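1,4-dihydroxy-2-naphthoyl-CoA hydrolase (Synechocystis sp., PDB 4K00) hydrolyses 1,4-dihydroxy-2-naphthoyl-CoA to 1,4-dihydroxy-2-naphthoate and free CoA, a thioesterase step in the biosynthesis of phylloquinone (vitamin K1). Local coordinates at residues D76-L82 with Y96-E102; A64-A70 with L106-T112. The contacts are given in a common frame with arbitrary orientation. Residues are numbered along the deposited sequence.

Both contacts belong to the antiparallel sheet of this hotdog-fold thioesterase, about 11 Å apart, centre to centre. Along the chain the order is 64-70, 76-82, 96-102, 106-112, so the hairpin of contact 1 falls between the two strands that contact 2 brings together. Neighbouring strands 91-100 and 106-118 join them: Ile98 O to Leu107 N and Tyr96 OH to Thr112 OG1, each 2.7 Å, are probable hydrogen bonds. Helix 26-43 packs against both. In contact 2, residues 64-67 pair antiparallel with a strand of the second subunit, so the sheet runs on across the interface, and the Phe68 side chain lies about 10 Å from that of Asp19, the predicted active-site residue; contact 1 touches no other chain.

Contact 1 of 2, residues D76-L82 with Y96-E102; sequences DRLLVNL and YEISQAE
Tyr96, with chi1 m, lays its ring obliquely against Leu82 and Val80: CE2 is 3.6 Å from Leu82 CD1, and CD2 is 4.0 Å from Val80 CG1. Val80 CG2 meets Ile98 CG1 at 4.2 Å, and Leu78 CD1 lies 4.1 Å from Ile98 CG2. Helix 26-43 backs this apolar face: Val80 touches Ala36, Leu82 Trp40, and Tyr96 Cys33 and Tyr37. The arrangement is a hotdog fold, a curved antiparallel sheet wrapped round a long helix; hairpin strands 77-82 and 96-100 have N-to-C directions 163° apart and axes 4.6 Å apart at their closest. Leu78-Gln100, Val80-Ile98 and Leu82-Tyr96 are non-hydrogen-bonded pairs (CA-CA 4.6, 4.5 and 4.6 Å). Hydrogen-bonded are Leu79-Ser99 and Asn81-Glu97: Leu79 N-Ser99 O and Asn81 N-Glu97 O 2.8 Å, Ser99 N-Leu79 O and Glu97 N-Asn81 O 2.9 Å. Their side chains occupy the other face, where one water accepts from Asn81 ND2 (3.0 Å), donates to Glu97 O (2.9 Å) and lies 2.7 Å from Ser99 OG; Asn81 OD1 is hydrogen-bonded to Thr8 OG1. Past the strand end, Ala101 N donates to Arg77 O at 2.9 Å. Ala101 CB sits over the Arg77 guanidinium, 3.4 Å from NH1, and Arg77 NH2 makes a very short salt bridge to Glu102 OE2 (2.3 Å). Gln100 (chi1 and chi2 m) bends back, its NE2 donating at 2.9 Å to Asp76 OD2, which also accepts from His73 N.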
ATOM      1  N   ASP A  76       4.032  17.205  -4.716  1.00 21.91           N
ATOM      2  CA  ASP A  76       2.913  18.062  -5.116  1.00 20.85           C
ATOM      3  C   ASP A  76       1.936  18.179  -3.956  1.00 24.34           C
ATOM      4  O   ASP A  76       1.769  17.245  -3.167  1.00 22.81           O
ATOM      5  CB  ASP A  76       2.181  17.491  -6.336  1.00 19.81           C
ATOM      6  CG  ASP A  76       2.964  17.647  -7.624  1.00 21.50           C
ATOM      7  OD1 ASP A  76       4.029  18.304  -7.613  1.00 23.45           O
ATOM      8  OD2 ASP A  76       2.502  17.118  -8.658  1.00 21.48           O
ATOM      9  N   ARG A  77       1.272  19.322  -3.865  1.00 23.80           N
ATOM     10  CA  ARG A  77       0.176  19.482  -2.929  1.00 24.15           C
ATOM     11  C   ARG A  77      -1.141  19.498  -3.695  1.00 23.87           C
ATOM     12  O   ARG A  77      -1.339  20.312  -4.599  1.00 26.38           O
ATOM     13  CB  ARG A  77       0.345  20.768  -2.132  1.00 30.90           C
ATOM     14  CG  ARG A  77      -0.594  20.867  -0.941  1.00 43.72           C
ATOM     15  CD  ARG A  77      -0.171  21.983   0.006  1.00 57.92           C
ATOM     16  NE  ARG A  77      -0.051  23.263  -0.688  1.00 68.89           N
ATOM     17  CZ  ARG A  77      -1.073  24.080  -0.926  1.00 69.77           C
ATOM     18  NH1 ARG A  77      -2.296  23.754  -0.521  1.00 64.71           N
ATOM     19  NH2 ARG A  77      -0.873  25.223  -1.570  1.00 71.31           N
ATOM     20  N   LEU A  78      -2.025  18.578  -3.338  1.00 19.18           N
ATOM     21  CA  LEU A  78      -3.256  18.340  -4.091  1.00 19.45           C
ATOM     22  C   LEU A  78      -4.465  18.699  -3.233  1.00 21.72           C
ATOM     23  O   LEU A  78      -4.390  18.693  -2.002  1.00 19.85           O
ATOM     24  CB  LEU A  78      -3.346  16.880  -4.518  1.00 19.20           C
ATOM     25  CG  LEU A  78      -2.128  16.281  -5.221  1.00 18.39           C
ATOM     26  CD1 LEU A  78      -2.445  14.860  -5.631  1.00 17.34           C
ATOM     27  CD2 LEU A  78      -1.714  17.114  -6.424  1.00 21.42           C
ATOM     28  N   LEU A  79      -5.572  19.022  -3.892  1.00 20.56           N
ATOM     29  CA  LEU A  79      -6.869  19.136  -3.234  1.00 20.76           C
ATOM     30  C   LEU A  79      -7.781  18.040  -3.765  1.00 19.75           C
ATOM     31  O   LEU A  79      -7.861  17.816  -4.972  1.00 17.55           O
ATOM     32  CB  LEU A  79      -7.484  20.506  -3.522  1.00 23.44           C
ATOM     33  CG  LEU A  79      -6.651  21.712  -3.082  1.00 23.84           C
ATOM     34  CD1 LEU A  79      -7.296  23.012  -3.528  1.00 25.68           C
ATOM     35  CD2 LEU A  79      -6.464  21.691  -1.575  1.00 26.49           C
ATOM     36  N   VAL A  80      -8.447  17.344  -2.855  1.00 17.99           N
ATOM     37  CA  VAL A  80      -9.513  16.421  -3.228  1.00 16.75           C
ATOM     38  C   VAL A  80     -10.833  17.001  -2.778  1.00 19.08           C
ATOM     39  O   VAL A  80     -11.087  17.124  -1.575  1.00 18.74           O
ATOM     40  CB  VAL A  80      -9.364  15.047  -2.560  1.00 18.66           C
ATOM     41  CG1 VAL A  80     -10.436  14.099  -3.101  1.00 19.12           C
ATOM     42  CG2 VAL A  80      -7.966  14.487  -2.775  1.00 19.79           C
ATOM     43  N   ASN A  81     -11.658  17.385  -3.745  1.00 18.69           N
ATOM     44  CA  ASN A  81     -12.943  17.970  -3.447  1.00 19.95           C
ATOM     45  C   ASN A  81     -14.027  16.939  -3.569  1.00 20.42           C
ATOM     46  O   ASN A  81     -14.151  16.280  -4.591  1.00 22.36           O
ATOM     47  CB  ASN A  81     -13.238  19.148  -4.376  1.00 22.93           C
ATOM     48  CG  ASN A  81     -12.640  20.436  -3.859  1.00 27.29           C
ATOM     49  OD1 ASN A  81     -13.101  20.987  -2.857  1.00 34.93           O
ATOM     50  ND2 ASN A  81     -11.602  20.908  -4.516  1.00 32.59           N
ATOM     51  N   LEU A  82     -14.807  16.824  -2.505  1.00 20.45           N
ATOM     52  CA  LEU A  82     -15.723  15.721  -2.319  1.00 20.05           C
ATOM     53  C   LEU A  82     -17.130  16.295  -2.195  1.00 19.29           C
ATOM     54  O   LEU A  82     -17.355  17.267  -1.472  1.00 17.76           O
ATOM     55  CB  LEU A  82     -15.345  14.928  -1.057  1.00 19.46           C
ATOM     56  CG  LEU A  82     -16.435  14.068  -0.414  1.00 21.15           C
ATOM     57  CD1 LEU A  82     -16.744  12.864  -1.291  1.00 22.51           C
ATOM     58  CD2 LEU A  82     -16.003  13.611   0.975  1.00 21.16           C
ATOM     59  N   TYR A  96     -15.714  12.923  -6.496  1.00 18.84           N
ATOM     60  CA  TYR A  96     -14.429  13.532  -6.160  1.00 17.48           C
ATOM     61  C   TYR A  96     -13.858  14.218  -7.380  1.00 18.15           C
ATOM     62  O   TYR A  96     -13.949  13.696  -8.488  1.00 20.40           O
ATOM     63  CB  TYR A  96     -13.417  12.483  -5.694  1.00 16.02           C
ATOM     64  CG  TYR A  96     -13.883  11.494  -4.648  1.00 16.14           C
ATOM     65  CD1 TYR A  96     -14.570  10.336  -4.998  1.00 17.03           C
ATOM     66  CD2 TYR A  96     -13.586  11.694  -3.307  1.00 16.99           C
ATOM     67  CE1 TYR A  96     -14.970   9.420  -4.035  1.00 16.38           C
ATOM     68  CE2 TYR A  96     -13.968  10.780  -2.339  1.00 16.48           C
ATOM     69  CZ  TYR A  96     -14.655   9.641  -2.707  1.00 16.42           C
ATOM     70  OH  TYR A  96     -15.040   8.735  -1.746  1.00 18.66           O
ATOM     71  N   GLU A  97     -13.245  15.374  -7.168  1.00 18.85           N
ATOM     72  CA  GLU A  97     -12.297  15.924  -8.135  1.00 22.15           C
ATOM     73  C   GLU A  97     -10.963  16.142  -7.459  1.00 21.36           C
ATOM     74  O   GLU A  97     -10.919  16.682  -6.353  1.00 18.89           O
ATOM     75  CB  GLU A  97     -12.771  17.277  -8.664  1.00 27.03           C
ATOM     76  CG  GLU A  97     -14.086  17.250  -9.407  1.00 31.70           C
ATOM     77  CD  GLU A  97     -14.288  18.498 -10.249  1.00 39.10           C
ATOM     78  OE1 GLU A  97     -13.946  19.599  -9.775  1.00 38.04           O
ATOM     79  OE2 GLU A  97     -14.763  18.375 -11.389  1.00 41.84           O
ATOM     80  N   ILE A  98      -9.885  15.720  -8.129  1.00 18.17           N
ATOM     81  CA  ILE A  98      -8.531  15.904  -7.607  1.00 18.63           C
ATOM     82  C   ILE A  98      -7.791  16.915  -8.467  1.00 18.80           C
ATOM     83  O   ILE A  98      -7.710  16.772  -9.693  1.00 18.10           O
ATOM     84  CB  ILE A  98      -7.732  14.583  -7.569  1.00 18.78           C
ATOM     85  CG1 ILE A  98      -8.522  13.507  -6.829  1.00 19.44           C
ATOM     86  CG2 ILE A  98      -6.378  14.796  -6.898  1.00 19.68           C
ATOM     87  CD1 ILE A  98      -7.878  12.133  -6.870  1.00 20.41           C
ATOM     88  N   SER A  99      -7.256  17.940  -7.817  1.00 18.35           N
ATOM     89  CA  SER A  99      -6.603  19.021  -8.524  1.00 20.00           C
ATOM     90  C   SER A  99      -5.297  19.398  -7.835  1.00 21.72           C
ATOM     91  O   SER A  99      -5.109  19.115  -6.648  1.00 19.39           O
ATOM     92  CB  SER A  99      -7.528  20.237  -8.593  1.00 22.80           C
ATOM     93  OG  SER A  99      -7.908  20.637  -7.285  1.00 26.07           O
ATOM     94  N   GLN A 100      -4.409  20.051  -8.579  1.00 21.97           N
ATOM     95  CA  GLN A 100      -3.262  20.749  -7.987  1.00 24.23           C
ATOM     96  C   GLN A 100      -3.733  21.948  -7.179  1.00 25.63           C
ATOM     97  O   GLN A 100      -4.572  22.724  -7.636  1.00 26.38           O
ATOM     98  CB  GLN A 100      -2.309  21.213  -9.079  1.00 27.23           C
ATOM     99  CG  GLN A 100      -1.655  20.081  -9.856  1.00 26.55           C
ATOM    100  CD  GLN A 100      -0.517  19.433  -9.090  1.00 23.50           C
ATOM    101  OE1 GLN A 100      -0.160  19.869  -8.007  1.00 25.63           O
ATOM    102  NE2 GLN A 100       0.043  18.380  -9.649  1.00 23.38           N
ATOM    103  N   ALA A 101      -3.200  22.103  -5.974  1.00 25.65           N
ATOM    104  CA  ALA A 101      -3.690  23.130  -5.073  1.00 30.02           C
ATOM    105  C   ALA A 101      -3.432  24.507  -5.676  1.00 36.04           C
ATOM    106  O   ALA A 101      -4.269  25.394  -5.578  1.00 41.01           O
ATOM    107  CB  ALA A 101      -3.030  23.010  -3.706  1.00 31.51           C
ATOM    108  N   GLU A 102      -2.277  24.679  -6.307  1.00 35.49           N
ATOM    109  CA  GLU A 102      -1.821  26.019  -6.685  1.00 43.28           C
ATOM    110  C   GLU A 102      -2.370  26.432  -8.048  1.00 41.20           C
ATOM    111  O   GLU A 102      -2.892  27.531  -8.212  1.00 45.08           O
ATOM    112  CB  GLU A 102      -0.293  26.068  -6.711  1.00 48.02           C
ATOM    113  CG  GLU A 102       0.361  25.613  -5.414  1.00 54.59           C
ATOM    114  CD  GLU A 102       0.372  26.694  -4.345  1.00 69.17           C
ATOM    115  OE1 GLU A 102       0.299  27.893  -4.702  1.00 66.95           O
ATOM    116  OE2 GLU A 102       0.457  26.341  -3.146  1.00 69.96           O
TER
HETATM  117  O   HOH W   1      -0.160  22.715  -6.101  1.00 30.76           O
HETATM  118  O   HOH W   2     -10.305  19.490  -6.796  1.00 24.12           O

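Contact 2 of 2, residues A64-A70 with L106-T112; sequences ASIDFFA and LLARAQT
In this antiparallel strand pair of the hotdog sheet, 64-68 and 106-112 have N-to-C directions 175° apart and axes 4.6 Å apart at their closest. Hydrogen-bonded pairs are Ser65-Gln111 (Ser65 N to Gln111 O and Gln111 N to Ser65 O, each 2.9 Å) and Asp67-Arg109 (Asp67 N to Arg109 O 2.9 Å, Arg109 N to Asp67 O 3.1 Å). Ala64-Thr112, Ile66-Ala110 and Phe68-Ala108 are non-hydrogen-bonded (CA-CA 4.4, 4.0 and 4.5 Å). Leu107 O accepts from Phe69 N (2.7 Å) and Ala70 N (3.3 Å). On its other edge strand 106-112 carries a classic bulge, Leu107 and Ala108 both set opposite Ile98. Asp67 OD1 bonds His63 ND1 of the second subunit, whose strand extends the sheet antiparallel to 64-67. Gln111 NE2 bonds Asp95 OD1, and its OE1 accepts from a water 2.8 Å away that lies 2.7 Å from Ser65 OG. Arg109, extended beyond chi1 p, forms a salt bridge from NE to Asp67 OD2 (2.8 Å), NH2 adding a weak hydrogen bond to it (3.2 Å).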
ATOM      1  N   ALA A  64     -16.517   1.644  -7.392  1.00 16.77           N
ATOM      2  CA  ALA A  64     -15.571   2.737  -7.516  1.00 16.61           C
ATOM      3  C   ALA A  64     -15.266   2.964  -8.980  1.00 15.97           C
ATOM      4  O   ALA A  64     -15.246   2.011  -9.781  1.00 18.05           O
ATOM      5  CB  ALA A  64     -14.290   2.430  -6.753  1.00 16.43           C
ATOM      6  N   SER A  65     -15.051   4.223  -9.344  0.50 18.32           N
ATOM      7  CA  SER A  65     -14.518   4.535 -10.658  0.50 19.55           C
ATOM      8  C   SER A  65     -13.666   5.783 -10.594  0.50 19.54           C
ATOM      9  O   SER A  65     -13.836   6.622  -9.707  0.50 17.90           O
ATOM     10  CB  SER A  65     -15.648   4.728 -11.672  0.50 23.15           C
ATOM     11  OG  SER A  65     -16.349   5.933 -11.427  0.50 26.38           O
ATOM     12  N   ILE A  66     -12.746   5.894 -11.543  1.00 17.75           N
ATOM     13  CA  ILE A  66     -11.845   7.039 -11.607  1.00 19.10           C
ATOM     14  C   ILE A  66     -11.334   7.226 -13.027  1.00 19.46           C
ATOM     15  O   ILE A  66     -11.017   6.252 -13.704  1.00 19.46           O
ATOM     16  CB  ILE A  66     -10.696   6.902 -10.581  1.00 18.40           C
ATOM     17  CG1 ILE A  66      -9.744   8.102 -10.630  1.00 18.82           C
ATOM     18  CG2 ILE A  66      -9.893   5.616 -10.804  1.00 22.69           C
ATOM     19  CD1 ILE A  66      -9.016   8.304  -9.313  1.00 18.93           C
ATOM     20  N   ASP A  67     -11.300   8.482 -13.489  1.00 20.20           N
ATOM     21  CA  ASP A  67     -10.676   8.828 -14.763  1.00 21.91           C
ATOM     22  C   ASP A  67      -9.496   9.769 -14.540  1.00 21.24           C
ATOM     23  O   ASP A  67      -9.573  10.685 -13.719  1.00 22.51           O
ATOM     24  CB  ASP A  67     -11.680   9.513 -15.687  1.00 24.21           C
ATOM     25  CG  ASP A  67     -12.916   8.668 -15.942  1.00 25.93           C
ATOM     26  OD1 ASP A  67     -12.803   7.564 -16.508  1.00 26.15           O
ATOM     27  OD2 ASP A  67     -14.003   9.114 -15.566  1.00 26.00           O
ATOM     28  N   PHE A  68      -8.415   9.540 -15.277  1.00 19.46           N
ATOM     29  CA  PHE A  68      -7.182  10.297 -15.095  1.00 21.27           C
ATOM     30  C   PHE A  68      -6.962  11.220 -16.283  1.00 24.53           C
ATOM     31  O   PHE A  68      -7.050  10.795 -17.437  1.00 21.90           O
ATOM     32  CB  PHE A  68      -5.999   9.343 -14.915  1.00 23.10           C
ATOM     33  CG  PHE A  68      -6.198   8.353 -13.807  1.00 20.05           C
ATOM     34  CD1 PHE A  68      -5.897   8.687 -12.497  1.00 24.86           C
ATOM     35  CD2 PHE A  68      -6.730   7.096 -14.066  1.00 23.91           C
ATOM     36  CE1 PHE A  68      -6.114   7.777 -11.474  1.00 22.46           C
ATOM     37  CE2 PHE A  68      -6.949   6.190 -13.045  1.00 21.10           C
ATOM     38  CZ  PHE A  68      -6.628   6.523 -11.752  1.00 21.86           C
ATOM     39  N   PHE A  69      -6.699  12.493 -15.983  1.00 22.43           N
ATOM     40  CA  PHE A  69      -6.552  13.515 -16.997  1.00 23.71           C
ATOM     41  C   PHE A  69      -5.092  13.967 -17.106  1.00 24.37           C
ATOM     42  O   PHE A  69      -4.610  14.293 -18.189  1.00 24.40           O
ATOM     43  CB  PHE A  69      -7.464  14.707 -16.670  1.00 24.00           C
ATOM     44  CG  PHE A  69      -8.909  14.334 -16.516  1.00 25.92           C
ATOM     45  CD1 PHE A  69      -9.564  13.636 -17.515  1.00 31.39           C
ATOM     46  CD2 PHE A  69      -9.610  14.669 -15.372  1.00 25.19           C
ATOM     47  CE1 PHE A  69     -10.891  13.280 -17.377  1.00 29.08           C
ATOM     48  CE2 PHE A  69     -10.939  14.317 -15.234  1.00 26.27           C
ATOM     49  CZ  PHE A  69     -11.575  13.617 -16.230  1.00 26.19           C
ATOM     50  N   ALA A  70      -4.388  14.002 -15.980  1.00 19.92           N
ATOM     51  CA  ALA A  70      -3.023  14.514 -15.954  1.00 21.33           C
ATOM     52  C   ALA A  70      -2.299  13.985 -14.719  1.00 21.63           C
ATOM     53  O   ALA A  70      -2.937  13.717 -13.699  1.00 21.35           O
ATOM     54  CB  ALA A  70      -3.041  16.031 -15.951  1.00 21.49           C
ATOM     55  N   LEU A 106      -7.021  20.191 -13.007  1.00 24.99           N
ATOM     56  CA  LEU A 106      -7.747  18.954 -12.725  1.00 27.38           C
ATOM     57  C   LEU A 106      -6.958  17.715 -13.157  1.00 25.10           C
ATOM     58  O   LEU A 106      -6.642  17.528 -14.340  1.00 26.27           O
ATOM     59  CB  LEU A 106      -9.101  18.969 -13.440  1.00 31.38           C
ATOM     60  CG  LEU A 106     -10.000  17.760 -13.180  1.00 28.37           C
ATOM     61  CD1 LEU A 106     -10.538  17.782 -11.757  1.00 31.06           C
ATOM     62  CD2 LEU A 106     -11.139  17.751 -14.187  1.00 34.36           C
ATOM     63  N   LEU A 107      -6.670  16.857 -12.192  1.00 21.14           N
ATOM     64  CA  LEU A 107      -5.884  15.649 -12.442  1.00 22.73           C
ATOM     65  C   LEU A 107      -6.766  14.412 -12.677  1.00 22.51           C
ATOM     66  O   LEU A 107      -6.429  13.545 -13.487  1.00 21.59           O
ATOM     67  CB  LEU A 107      -4.957  15.408 -11.263  1.00 21.31           C
ATOM     68  CG  LEU A 107      -4.042  16.574 -10.909  1.00 25.08           C
ATOM     69  CD1 LEU A 107      -3.209  16.228  -9.681  1.00 24.97           C
ATOM     70  CD2 LEU A 107      -3.161  16.921 -12.094  1.00 27.33           C
ATOM     71  N   ALA A 108      -7.873  14.330 -11.950  1.00 22.08           N
ATOM     72  CA  ALA A 108      -8.716  13.133 -11.946  1.00 22.67           C
ATOM     73  C   ALA A 108     -10.104  13.457 -11.415  1.00 22.04           C
ATOM     74  O   ALA A 108     -10.275  14.374 -10.619  1.00 22.03           O
ATOM     75  CB  ALA A 108      -8.084  12.025 -11.104  1.00 19.05           C
ATOM     76  N   ARG A 109     -11.094  12.691 -11.868  1.00 20.24           N
ATOM     77  CA  ARG A 109     -12.424  12.670 -11.255  1.00 18.44           C
ATOM     78  C   ARG A 109     -12.734  11.225 -10.854  1.00 20.71           C
ATOM     79  O   ARG A 109     -12.244  10.282 -11.480  1.00 20.70           O
ATOM     80  CB  ARG A 109     -13.491  13.166 -12.242  1.00 20.29           C
ATOM     81  CG  ARG A 109     -13.783  12.177 -13.368  1.00 22.55           C
ATOM     82  CD  ARG A 109     -14.871  12.650 -14.320  1.00 26.01           C
ATOM     83  NE  ARG A 109     -15.054  11.694 -15.406  1.00 28.41           N
ATOM     84  CZ  ARG A 109     -15.953  11.807 -16.376  1.00 33.32           C
ATOM     85  NH1 ARG A 109     -16.765  12.852 -16.419  1.00 30.62           N
ATOM     86  NH2 ARG A 109     -16.037  10.867 -17.311  1.00 40.15           N
ATOM     87  N   ALA A 110     -13.534  11.050  -9.809  1.00 19.23           N
ATOM     88  CA  ALA A 110     -13.839   9.709  -9.311  1.00 20.48           C
ATOM     89  C   ALA A 110     -15.207   9.668  -8.635  1.00 20.94           C
ATOM     90  O   ALA A 110     -15.789  10.710  -8.295  1.00 17.19           O
ATOM     91  CB  ALA A 110     -12.759   9.242  -8.338  1.00 17.82           C
ATOM     92  N   GLN A 111     -15.711   8.447  -8.459  1.00 18.52           N
ATOM     93  CA  GLN A 111     -16.916   8.187  -7.682  1.00 18.71           C
ATOM     94  C   GLN A 111     -16.706   6.932  -6.853  1.00 20.73           C
ATOM     95  O   GLN A 111     -16.036   5.999  -7.298  1.00 20.63           O
ATOM     96  CB  GLN A 111     -18.111   7.980  -8.594  1.00 23.50           C
ATOM     97  CG  GLN A 111     -18.582   9.234  -9.296  1.00 28.74           C
ATOM     98  CD  GLN A 111     -19.946   9.058  -9.948  1.00 37.27           C
ATOM     99  OE1 GLN A 111     -20.397   7.935 -10.186  1.00 37.82           O
ATOM    100  NE2 GLN A 111     -20.605  10.178 -10.252  1.00 32.76           N
ATOM    101  N   THR A 112     -17.231   6.932  -5.630  1.00 19.60           N
ATOM    102  CA  THR A 112     -17.382   5.700  -4.856  1.00 18.02           C
ATOM    103  C   THR A 112     -18.818   5.596  -4.332  1.00 18.51           C
ATOM    104  O   THR A 112     -19.412   6.597  -3.966  1.00 22.52           O
ATOM    105  CB  THR A 112     -16.379   5.626  -3.683  1.00 21.73           C
ATOM    106  OG1 THR A 112     -16.548   6.746  -2.803  1.00 18.68           O
ATOM    107  CG2 THR A 112     -14.934   5.608  -4.186  1.00 21.00           C
TER
HETATM  108  O   HOH W   3     -19.076   5.775 -11.483  1.00 24.28           O